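Local coordinates for protein UDP-N-acetylglucosamine 4,6-dehydratase (Vibrio fischeri, PDB 3PVZ) that binds NAD in a Rossmann-type domain and probably acts as a lyase that removes water from UDP-N-acetylglucosamine, at residues A[101-106]-A[145-150]; A[175-180]-A[381-386]; A[272-277]-A[309-314]. All coordinates share one frame; numbering follows the deposited sequence. Where two conformers were deposited one is given.

Contact 1. Residues A[101-106]-A[145-150]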
loop_
_atom_site.group_PDB
_atom_site.type_symbol
_atom_site.label_atom_id
_atom_site.label_comp_id
_atom_site.label_asym_id
_atom_site.label_seq_id
_atom_site.Cartn_x
_atom_site.Cartn_y
_atom_site.Cartn_z
ATOM N N ILE A 101 5.554 -16.708 0.563
ATOM C CA ILE A 101 5.595 -18.052 -0.067
ATOM C C ILE A 101 5.020 -17.961 -1.486
ATOM O O ILE A 101 5.488 -18.602 -2.406
ATOM C CB ILE A 101 4.703 -19.056 0.701
ATOM C CG1 ILE A 101 5.085 -19.176 2.189
ATOM C CG2 ILE A 101 4.670 -20.442 0.015
ATOM C CD1 ILE A 101 6.561 -19.243 2.479
ATOM N N GLU A 102 3.937 -17.164 -1.627
ATOM C CA GLU A 102 3.310 -17.005 -2.904
ATOM C C GLU A 102 4.290 -16.439 -3.930
ATOM O O GLU A 102 4.374 -16.929 -5.046
ATOM C CB GLU A 102 2.117 -16.071 -2.779
ATOM C CG GLU A 102 0.966 -16.677 -2.051
ATOM C CD GLU A 102 0.932 -16.469 -0.557
ATOM O OE1 GLU A 102 1.889 -16.071 0.068
ATOM O OE2 GLU A 102 -0.123 -16.713 0.027
ATOM N N TYR A 103 4.998 -15.381 -3.561
ATOM C CA TYR A 103 5.972 -14.751 -4.419
ATOM C C TYR A 103 7.124 -15.744 -4.716
ATOM O O TYR A 103 7.661 -15.816 -5.806
ATOM C CB TYR A 103 6.488 -13.420 -3.762
ATOM C CG TYR A 103 7.540 -12.798 -4.595
ATOM C CD1 TYR A 103 7.187 -11.980 -5.650
ATOM C CD2 TYR A 103 8.874 -13.112 -4.450
ATOM C CE1 TYR A 103 8.118 -11.459 -6.471
ATOM C CE2 TYR A 103 9.824 -12.576 -5.306
ATOM C CZ TYR A 103 9.434 -11.744 -6.298
ATOM O OH TYR A 103 10.281 -11.171 -7.237
ATOM N N ASP A 104 7.512 -16.536 -3.742
ATOM C CA ASP A 104 8.647 -17.466 -3.945
ATOM C C ASP A 104 8.240 -18.611 -4.892
ATOM O O ASP A 104 9.069 -19.116 -5.677
ATOM C CB ASP A 104 9.095 -18.011 -2.618
ATOM C CG ASP A 104 9.927 -16.985 -1.808
ATOM O OD1 ASP A 104 10.293 -15.908 -2.343
ATOM O OD2 ASP A 104 10.249 -17.298 -0.656
ATOM N N ALA A 105 6.972 -18.977 -4.832
ATOM C CA ALA A 105 6.428 -20.007 -5.707
ATOM C C ALA A 105 6.262 -19.426 -7.129
ATOM O O ALA A 105 6.479 -20.137 -8.085
ATOM C CB ALA A 105 5.073 -20.564 -5.164
ATOM N N PHE A 106 5.963 -18.130 -7.234
ATOM C CA PHE A 106 5.917 -17.421 -8.532
ATOM C C PHE A 106 7.297 -17.417 -9.170
ATOM O O PHE A 106 7.417 -17.684 -10.336
ATOM C CB PHE A 106 5.335 -16.019 -8.299
ATOM C CG PHE A 106 5.637 -14.993 -9.348
ATOM C CD1 PHE A 106 4.853 -14.873 -10.449
ATOM C CD2 PHE A 106 6.590 -14.025 -9.144
ATOM C CE1 PHE A 106 5.073 -13.851 -11.386
ATOM C CE2 PHE A 106 6.800 -12.994 -10.100
ATOM C CZ PHE A 106 6.067 -12.949 -11.208
ATOM N N THR A 145 15.097 -7.196 -0.705
ATOM C CA THR A 145 15.954 -6.750 -1.781
ATOM C C THR A 145 17.052 -7.779 -1.992
ATOM O O THR A 145 17.221 -8.254 -3.116
ATOM C CB THR A 145 16.567 -5.391 -1.456
ATOM O OG1 THR A 145 15.523 -4.466 -1.133
ATOM C CG2 THR A 145 17.367 -4.853 -2.625
ATOM N N ASP A 146 17.725 -8.183 -0.904
ATOM C CA ASP A 146 18.800 -9.182 -0.970
ATOM C C ASP A 146 18.267 -10.498 -1.565
ATOM O O ASP A 146 18.874 -11.023 -2.486
ATOM C CB ASP A 146 19.406 -9.427 0.431
ATOM C CG ASP A 146 20.678 -10.198 0.389
ATOM O OD1 ASP A 146 21.644 -9.752 -0.271
ATOM O OD2 ASP A 146 20.728 -11.262 0.995
ATOM N N LYS A 147 17.113 -10.993 -1.093
ATOM C CA LYS A 147 16.528 -12.220 -1.633
ATOM C C LYS A 147 16.193 -12.134 -3.133
ATOM O O LYS A 147 16.476 -13.052 -3.876
ATOM C CB LYS A 147 15.270 -12.642 -0.838
ATOM C CG LYS A 147 14.601 -13.944 -1.399
ATOM C CD LYS A 147 13.275 -14.226 -0.756
ATOM C CE LYS A 147 12.170 -13.288 -1.279
ATOM N NZ LYS A 147 10.858 -13.717 -0.614
ATOM N N THR A 148 15.549 -11.065 -3.576
ATOM C CA THR A 148 15.130 -10.958 -4.987
ATOM C C THR A 148 16.396 -10.791 -5.877
ATOM O O THR A 148 16.444 -11.213 -7.008
ATOM C CB THR A 148 14.194 -9.803 -5.201
ATOM O OG1 THR A 148 14.793 -8.611 -4.674
ATOM C CG2 THR A 148 12.735 -10.032 -4.527
ATOM N N ILE A 149 17.425 -10.163 -5.368
ATOM C CA ILE A 149 18.710 -10.197 -6.089
ATOM C C ILE A 149 19.247 -11.650 -6.236
ATOM O O ILE A 149 19.647 -12.065 -7.342
ATOM C CB ILE A 149 19.802 -9.308 -5.448
ATOM C CG1 ILE A 149 19.343 -7.841 -5.426
ATOM C CG2 ILE A 149 21.102 -9.378 -6.284
ATOM C CD1 ILE A 149 20.198 -6.957 -4.548
ATOM N N GLN A 150 19.227 -12.421 -5.155
ATOM C CA GLN A 150 19.701 -13.820 -5.203
ATOM C C GLN A 150 18.862 -14.646 -6.181
ATOM O O GLN A 150 19.397 -15.407 -6.993
ATOM C CB GLN A 150 19.726 -14.469 -3.794
ATOM C CG GLN A 150 20.284 -15.886 -3.815
ATOM C CD GLN A 150 21.798 -15.885 -4.102
ATOM O OE1 GLN A 150 22.507 -15.164 -3.467
ATOM N NE2 GLN A 150 22.255 -16.650 -5.084
#
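Lys-147 reaches across from helix 131-154 to put its ammonium group on the carboxylate of Asp-104, on helix 101-109. The salt bridge runs from Lys-147 NZ to Asp-104 OD1 at 2.8 Å; the amine arrives on the syn side of the carboxylate, 24° out of its plane, and sits farther from Asp-104 OD2, at 3.6 Å. The lysine leaves its helix with CG anti to the backbone N, runs on extended, then bends at chi3 (75°), which turns CE and NZ onto the aspartate. Both ends of the bridge are gripped again: Lys-147 NZ also donates to the carbonyl of Ile-98, and Asp-104 OD1 also accepts from Gln-151 NE2, so each partner of the ion pair has a second bond.

Next to the ion pair, Tyr-103 and Thr-148, the chain neighbours of Asp-104 and Lys-147, meet chiefly through apolar atoms. The methyl of Thr-148 lies against the phenol end of the Tyr-103 ring, CG2 standing 3.8 Å from Tyr-103 OH and 3.9 Å from Tyr-103 CE2, and the two side chains cross at about a right angle. The hydroxyl of Thr-148 lies within hydrogen-bonding reach of the Asn-144 carbonyl of its own helix and also pairs with Tyr-160 OH. Tyr-103 is buried, its ring also touching Leu-39, Leu-41 and Val-66 on the strands beneath.

The two segments run nearly parallel, 18° apart, with axes 12.2 Å from each other; at this spacing side chains make the contact. Near-parallel helices laid over parallel strands of the central sheet are the layered arrangement of a Rossmann fold, here beside the NAD-binding residues Asp-97 and Ile-98.

Contact 2. Residues A[175-180]-A[381-386]. With NAD (nicotinamide-adenine-dinucleotide), chain E.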
loop_
_atom_site.group_PDB
_atom_site.type_symbol
_atom_site.label_atom_id
_atom_site.label_comp_id
_atom_site.label_asym_id
_atom_site.label_seq_id
_atom_site.Cartn_x
_atom_site.Cartn_y
_atom_site.Cartn_z
HETATM N N MSE A 175 15.063 5.229 8.359
HETATM C CA MSE A 175 14.789 5.068 6.934
HETATM C C MSE A 175 16.063 5.059 6.115
HETATM O O MSE A 175 16.362 4.107 5.388
HETATM C CB MSE A 175 13.947 6.247 6.443
HETATM C CG MSE A 175 12.603 5.911 6.065
HETATM SE SE MSE A 175 12.756 4.846 4.481
HETATM C CE MSE A 175 13.507 6.305 3.387
ATOM N N GLY A 176 16.800 6.160 6.235
ATOM C CA GLY A 176 18.029 6.345 5.515
ATOM C C GLY A 176 19.046 5.343 5.961
ATOM O O GLY A 176 19.809 4.848 5.144
ATOM N N ALA A 177 19.078 5.025 7.250
ATOM C CA ALA A 177 19.976 3.963 7.710
ATOM C C ALA A 177 19.594 2.616 7.045
ATOM O O ALA A 177 20.479 1.842 6.641
ATOM C CB ALA A 177 19.953 3.848 9.191
ATOM N N SER A 178 18.296 2.356 6.888
ATOM C CA SER A 178 17.874 1.076 6.302
ATOM C C SER A 178 18.331 1.012 4.867
ATOM O O SER A 178 18.867 -0.017 4.464
ATOM C CB SER A 178 16.366 0.781 6.450
ATOM O OG SER A 178 15.614 1.490 5.512
ATOM N N LYS A 179 18.149 2.097 4.112
ATOM C CA LYS A 179 18.637 2.153 2.723
ATOM C C LYS A 179 20.185 2.085 2.705
ATOM O O LYS A 179 20.780 1.548 1.772
ATOM C CB LYS A 179 18.147 3.409 1.977
ATOM C CG LYS A 179 16.606 3.658 1.926
ATOM C CD LYS A 179 15.919 2.865 0.806
ATOM C CE LYS A 179 14.469 3.377 0.528
ATOM N NZ LYS A 179 14.437 4.614 -0.296
ATOM N N ARG A 180 20.849 2.625 3.715
ATOM C CA ARG A 180 22.306 2.552 3.767
ATOM C C ARG A 180 22.774 1.131 4.048
ATOM O O ARG A 180 23.781 0.687 3.509
ATOM C CB ARG A 180 22.868 3.504 4.825
ATOM C CG ARG A 180 24.368 3.415 4.980
ATOM C CD ARG A 180 25.130 3.840 3.713
ATOM N NE ARG A 180 26.547 3.562 3.912
ATOM C CZ ARG A 180 27.212 2.517 3.422
ATOM N NH1 ARG A 180 26.619 1.637 2.607
ATOM N NH2 ARG A 180 28.503 2.390 3.720
ATOM N N ILE A 381 26.071 -0.292 15.312
ATOM C CA ILE A 381 27.198 -1.182 14.982
ATOM C C ILE A 381 27.366 -1.253 13.468
ATOM O O ILE A 381 28.474 -1.174 12.961
ATOM C CB ILE A 381 27.042 -2.583 15.631
ATOM C CG1 ILE A 381 27.355 -2.471 17.141
ATOM C CG2 ILE A 381 27.947 -3.583 14.944
ATOM C CD1 ILE A 381 26.944 -3.683 18.010
HETATM N N MSE A 382 26.255 -1.334 12.747
HETATM C CA MSE A 382 26.312 -1.384 11.297
HETATM C C MSE A 382 26.905 -0.096 10.688
HETATM O O MSE A 382 27.686 -0.169 9.752
HETATM C CB MSE A 382 24.913 -1.649 10.721
HETATM C CG MSE A 382 24.264 -2.967 11.160
HETATM SE SE MSE A 382 25.359 -4.480 10.756
HETATM C CE MSE A 382 25.025 -4.493 8.849
ATOM N N ILE A 383 26.524 1.066 11.224
ATOM C CA ILE A 383 26.915 2.375 10.691
ATOM C C ILE A 383 27.439 3.278 11.826
ATOM O O ILE A 383 26.700 4.114 12.329
ATOM C CB ILE A 383 25.718 3.118 10.058
ATOM C CG1 ILE A 383 24.910 2.225 9.132
ATOM C CG2 ILE A 383 26.184 4.352 9.291
ATOM C CD1 ILE A 383 23.633 2.883 8.724
ATOM N N PRO A 384 28.711 3.128 12.222
ATOM C CA PRO A 384 29.228 3.838 13.424
ATOM C C PRO A 384 29.003 5.357 13.491
ATOM O O PRO A 384 28.713 5.888 14.566
ATOM C CB PRO A 384 30.724 3.517 13.397
ATOM C CG PRO A 384 30.776 2.146 12.715
ATOM C CD PRO A 384 29.716 2.219 11.643
ATOM N N ASP A 385 29.104 6.048 12.364
ATOM C CA ASP A 385 28.903 7.507 12.353
ATOM C C ASP A 385 27.423 7.941 12.346
ATOM O O ASP A 385 27.124 9.125 12.203
ATOM C CB ASP A 385 29.700 8.154 11.196
ATOM C CG ASP A 385 31.224 8.096 11.431
ATOM O OD1 ASP A 385 31.767 8.927 12.204
ATOM O OD2 ASP A 385 31.885 7.211 10.852
ATOM N N PHE A 386 26.509 6.985 12.511
ATOM C CA PHE A 386 25.073 7.256 12.623
ATOM C C PHE A 386 24.659 7.393 14.100
ATOM O O PHE A 386 25.174 6.688 14.982
ATOM C CB PHE A 386 24.300 6.119 11.955
ATOM C CG PHE A 386 22.819 6.200 12.121
ATOM C CD1 PHE A 386 22.148 5.315 12.945
ATOM C CD2 PHE A 386 22.093 7.147 11.435
ATOM C CE1 PHE A 386 20.774 5.390 13.091
ATOM C CE2 PHE A 386 20.725 7.224 11.573
ATOM C CZ PHE A 386 20.064 6.345 12.409
HETATM P PA NAD E . 5.634 4.279 -3.266
HETATM O O1A NAD E . 5.095 4.220 -1.874
HETATM O O2A NAD E . 4.668 4.989 -4.164
HETATM O O5B NAD E . 5.617 2.848 -3.959
HETATM C C5B NAD E . 6.285 1.790 -3.238
HETATM C C4B NAD E . 5.606 0.528 -3.781
HETATM O O4B NAD E . 6.141 -0.654 -3.222
HETATM C C3B NAD E . 4.080 0.555 -3.447
HETATM O O3B NAD E . 3.297 0.363 -4.607
HETATM C C2B NAD E . 3.938 -0.609 -2.438
HETATM O O2B NAD E . 2.640 -1.188 -2.386
HETATM C C1B NAD E . 5.060 -1.518 -2.990
HETATM N N9A NAD E . 5.477 -2.492 -1.993
HETATM C C8A NAD E . 5.896 -2.245 -0.743
HETATM N N7A NAD E . 6.134 -3.344 -0.105
HETATM C C5A NAD E . 5.950 -4.367 -0.995
HETATM C C6A NAD E . 6.038 -5.753 -0.919
HETATM N N6A NAD E . 6.484 -6.292 0.263
HETATM N N1A NAD E . 5.745 -6.502 -1.978
HETATM C C2A NAD E . 5.331 -5.945 -3.110
HETATM N N3A NAD E . 5.210 -4.644 -3.214
HETATM C C4A NAD E . 5.508 -3.842 -2.201
HETATM O O3 NAD E . 7.109 4.924 -3.227
HETATM P PN NAD E . 7.686 5.665 -4.558
HETATM O O1N NAD E . 7.444 7.162 -4.461
HETATM O O2N NAD E . 7.334 5.138 -5.889
HETATM O O5D NAD E . 9.298 5.567 -4.214
HETATM C C5D NAD E . 9.821 4.286 -4.534
HETATM C C4D NAD E . 11.305 4.242 -4.149
HETATM O O4D NAD E . 11.968 5.480 -4.558
HETATM C C3D NAD E . 11.448 4.181 -2.612
HETATM O O3D NAD E . 12.660 3.518 -2.185
HETATM C C2D NAD E . 11.623 5.667 -2.227
HETATM O O2D NAD E . 12.303 5.836 -0.975
HETATM C C1D NAD E . 12.481 6.173 -3.386
HETATM N N1N NAD E . 12.421 7.635 -3.534
HETATM C C2N NAD E . 11.235 8.201 -3.792
HETATM C C3N NAD E . 11.123 9.566 -3.957
HETATM C C7N NAD E . 9.824 10.210 -4.213
HETATM O O7N NAD E . 9.822 11.438 -4.264
HETATM N N7N NAD E . 8.681 9.521 -4.352
HETATM C C4N NAD E . 12.283 10.374 -3.851
HETATM C C5N NAD E . 13.492 9.748 -3.599
HETATM C C6N NAD E . 13.536 8.363 -3.432
#
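Ile-383 and Ala-177 bury the most surface here, and they meet methyl to methyl, with Ile-383 CD1 3.8 Å from Ala-177 CB. Ile-383 is the first residue to leave helical geometry at the end of helix 372-382. Its CG1 branch lies anti to the carbonyl carbon (chi1 -47°) and continues extended, sending CD1 towards helix 174-189. There the same methyl also meets the aliphatic base of Arg-180, 3.9 Å from Arg-180 CG. The guanidinium end of that arginine turns to its own helix, where NH1 forms a salt bridge with Glu-183.

A type I turn from Ile-383 to Phe-386, closed by the bond from Phe-386 N to Ile-383 O, brings the phenyl ring back over the same alanine. Ala-177 CB sits above one face of the Phe-386 ring, offset toward its rim, in a CH-pi contact 4.2 Å from the centroid and 14° off the ring normal.

On another side of helix 174-189, Lys-179, its chain bent at chi2 and chi4, reaches NAD, its NZ donating to O2D at 2.6 Å and to O3D at 2.8 Å, a grip on the ribose next to the nicotinamide. With no hydrogen bond across it, the contact between the segments rests on apolar packing and one CH-pi contact: the last modelled turn of the chain packs onto a helix that, on another side, holds the cofactor through Lys-179.

Contact 3. Residues A[272-277]-A[309-314]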
loop_
_atom_site.group_PDB
_atom_site.type_symbol
_atom_site.label_atom_id
_atom_site.label_comp_id
_atom_site.label_asym_id
_atom_site.label_seq_id
_atom_site.Cartn_x
_atom_site.Cartn_y
_atom_site.Cartn_z
ATOM N N ASP A 272 4.839 27.401 -1.967
ATOM C CA ASP A 272 4.826 28.004 -3.278
ATOM C C ASP A 272 4.173 27.078 -4.313
ATOM O O ASP A 272 3.398 27.549 -5.141
ATOM C CB ASP A 272 6.216 28.468 -3.678
ATOM C CG ASP A 272 6.553 29.868 -3.104
ATOM O OD1 ASP A 272 5.654 30.522 -2.533
ATOM O OD2 ASP A 272 7.710 30.328 -3.222
ATOM N N ILE A 273 4.422 25.775 -4.230
ATOM C CA ILE A 273 3.736 24.830 -5.129
ATOM C C ILE A 273 2.250 24.848 -4.850
ATOM O O ILE A 273 1.478 24.857 -5.783
ATOM C CB ILE A 273 4.199 23.374 -4.986
ATOM C CG1 ILE A 273 5.690 23.204 -5.298
ATOM C CG2 ILE A 273 3.389 22.448 -5.917
ATOM C CD1 ILE A 273 6.112 23.632 -6.665
ATOM N N ALA A 274 1.841 24.866 -3.581
ATOM C CA ALA A 274 0.401 24.914 -3.259
ATOM C C ALA A 274 -0.300 26.125 -3.895
ATOM O O ALA A 274 -1.321 25.988 -4.551
ATOM C CB ALA A 274 0.150 24.883 -1.724
ATOM N N VAL A 275 0.257 27.305 -3.716
ATOM C CA VAL A 275 -0.319 28.495 -4.328
ATOM C C VAL A 275 -0.444 28.317 -5.855
ATOM O O VAL A 275 -1.538 28.464 -6.400
ATOM C CB VAL A 275 0.500 29.729 -3.994
ATOM C CG1 VAL A 275 -0.101 30.937 -4.632
ATOM C CG2 VAL A 275 0.575 29.904 -2.486
ATOM N N LYS A 276 0.643 27.929 -6.540
ATOM C CA LYS A 276 0.572 27.700 -7.991
ATOM C C LYS A 276 -0.543 26.744 -8.361
ATOM O O LYS A 276 -1.212 26.923 -9.380
ATOM C CB LYS A 276 1.880 27.137 -8.538
ATOM C CG LYS A 276 2.923 28.198 -8.790
ATOM C CD LYS A 276 4.356 27.615 -8.771
ATOM C CE LYS A 276 5.416 28.689 -8.424
ATOM N NZ LYS A 276 5.814 29.552 -9.584
ATOM N N TYR A 277 -0.706 25.721 -7.529
ATOM C CA TYR A 277 -1.605 24.632 -7.782
ATOM C C TYR A 277 -3.067 25.060 -7.580
ATOM O O TYR A 277 -3.929 24.722 -8.390
ATOM C CB TYR A 277 -1.205 23.475 -6.878
ATOM C CG TYR A 277 -2.126 22.294 -6.893
ATOM C CD1 TYR A 277 -2.390 21.597 -8.058
ATOM C CD2 TYR A 277 -2.713 21.859 -5.727
ATOM C CE1 TYR A 277 -3.225 20.511 -8.061
ATOM C CE2 TYR A 277 -3.541 20.791 -5.717
ATOM C CZ TYR A 277 -3.797 20.116 -6.876
ATOM O OH TYR A 277 -4.640 19.052 -6.805
ATOM N N CYS A 309 -5.479 28.222 3.527
ATOM C CA CYS A 309 -4.150 27.694 3.563
ATOM C C CYS A 309 -3.490 27.992 4.882
ATOM O O CYS A 309 -3.679 29.047 5.495
ATOM C CB CYS A 309 -3.300 28.284 2.446
ATOM S SG CYS A 309 -3.840 27.834 0.805
ATOM N N LEU A 310 -2.677 27.037 5.299
ATOM C CA LEU A 310 -1.947 27.137 6.526
ATOM C C LEU A 310 -0.506 26.838 6.231
ATOM O O LEU A 310 -0.086 25.684 6.142
ATOM C CB LEU A 310 -2.526 26.167 7.531
ATOM C CG LEU A 310 -2.099 26.480 8.957
ATOM C CD1 LEU A 310 -3.307 26.445 9.937
ATOM C CD2 LEU A 310 -0.986 25.512 9.357
ATOM N N PHE A 311 0.252 27.899 6.046
ATOM C CA PHE A 311 1.638 27.761 5.672
ATOM C C PHE A 311 2.509 27.868 6.906
ATOM O O PHE A 311 2.596 28.892 7.534
ATOM C CB PHE A 311 1.973 28.758 4.589
ATOM C CG PHE A 311 1.184 28.552 3.310
ATOM C CD1 PHE A 311 0.880 27.273 2.848
ATOM C CD2 PHE A 311 0.764 29.628 2.554
ATOM C CE1 PHE A 311 0.176 27.085 1.655
ATOM C CE2 PHE A 311 0.063 29.445 1.371
ATOM C CZ PHE A 311 -0.223 28.176 0.921
ATOM N N THR A 312 3.141 26.754 7.236
ATOM C CA THR A 312 3.792 26.552 8.516
ATOM C C THR A 312 5.291 26.743 8.381
ATOM O O THR A 312 5.813 26.739 7.289
ATOM C CB THR A 312 3.480 25.102 9.035
ATOM O OG1 THR A 312 3.306 25.124 10.452
ATOM C CG2 THR A 312 4.589 24.087 8.640
ATOM N N SER A 313 5.966 26.895 9.505
ATOM C CA SER A 313 7.421 26.956 9.550
ATOM C C SER A 313 7.885 26.388 10.903
ATOM O O SER A 313 7.068 26.225 11.816
ATOM C CB SER A 313 7.894 28.401 9.374
ATOM O OG SER A 313 7.434 29.200 10.428
ATOM N N SER A 314 9.172 26.083 11.038
ATOM C CA SER A 314 9.668 25.484 12.273
ATOM C C SER A 314 11.054 26.009 12.629
ATOM O O SER A 314 12.001 25.801 11.869
ATOM C CB SER A 314 9.713 23.965 12.110
ATOM O OG SER A 314 10.844 23.603 11.348
#
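Phe-311 lays the far end of its ring against Ala-274 and Val-275, two neighbours on helix 270-280. The ring rises from strand 306-312, the middle strand of a small three-stranded parallel sheet between 224-227 and 284-287, and the contact is the plain helix-on-sheet packing of an alpha/beta layer. It lies away from the cofactor, in the smaller part of the fold outside the Rossmann sheet.

The two partners take different corners of the ring. Ala-274 points its CB toward the strand and comes 4.0 Å from Phe-311 CE1. Val-275 meets the tip with one of its branches: CG2 touches Phe-311 CZ and CE2, the valine and phenylalanine side chains crossing at about a right angle. Both methyl groups approach the ring obliquely.

The first torsion of Phe-311 sets CG anti to the carbonyl carbon (chi1 -62°), which carries the ring across towards the helix. Two residues back on the same strand, Cys-309 covers part of one ring face, its CB 3.4 Å above the ring plane and offset toward the rim. Phe-311 also rests on Leu-287 and Ala-226, one from each flanking strand, while Val-275 touches Pro-285, so the phenyl lies between helix and sheet. On the helix, Ala-274 packs against Phe-214 of helix 210-219 and against Ile-224 of the sheet, and this small residue is buried where the layers meet. No hydrogen bond crosses the contact; the closest approach at the phenyl tip is Val-275 CG2 to Phe-311 CZ, at 3.9 Å.

Overall arrangement
All three contacts are partly buried and none shares a segment with another. Contacts 1 and 2 belong to the cofactor-binding part, their nearest atoms about 8 Å apart, and helix 131-154, which supplies half of contact 1, also packs on helix 174-189 of contact 2. Contact 3 lies on the opposite side of the chain's centre from contact 1, about 42 Å between centres, on a separate small sheet. Chemistry follows place: contact 1 joins two helices with an ion pair beside an apolar patch, whereas contacts 2 and 3 are both apolar, contact 2 adding a CH-pi contact where the end of the modelled chain meets a cofactor-binding helix, contact 3 setting a helix on a strand.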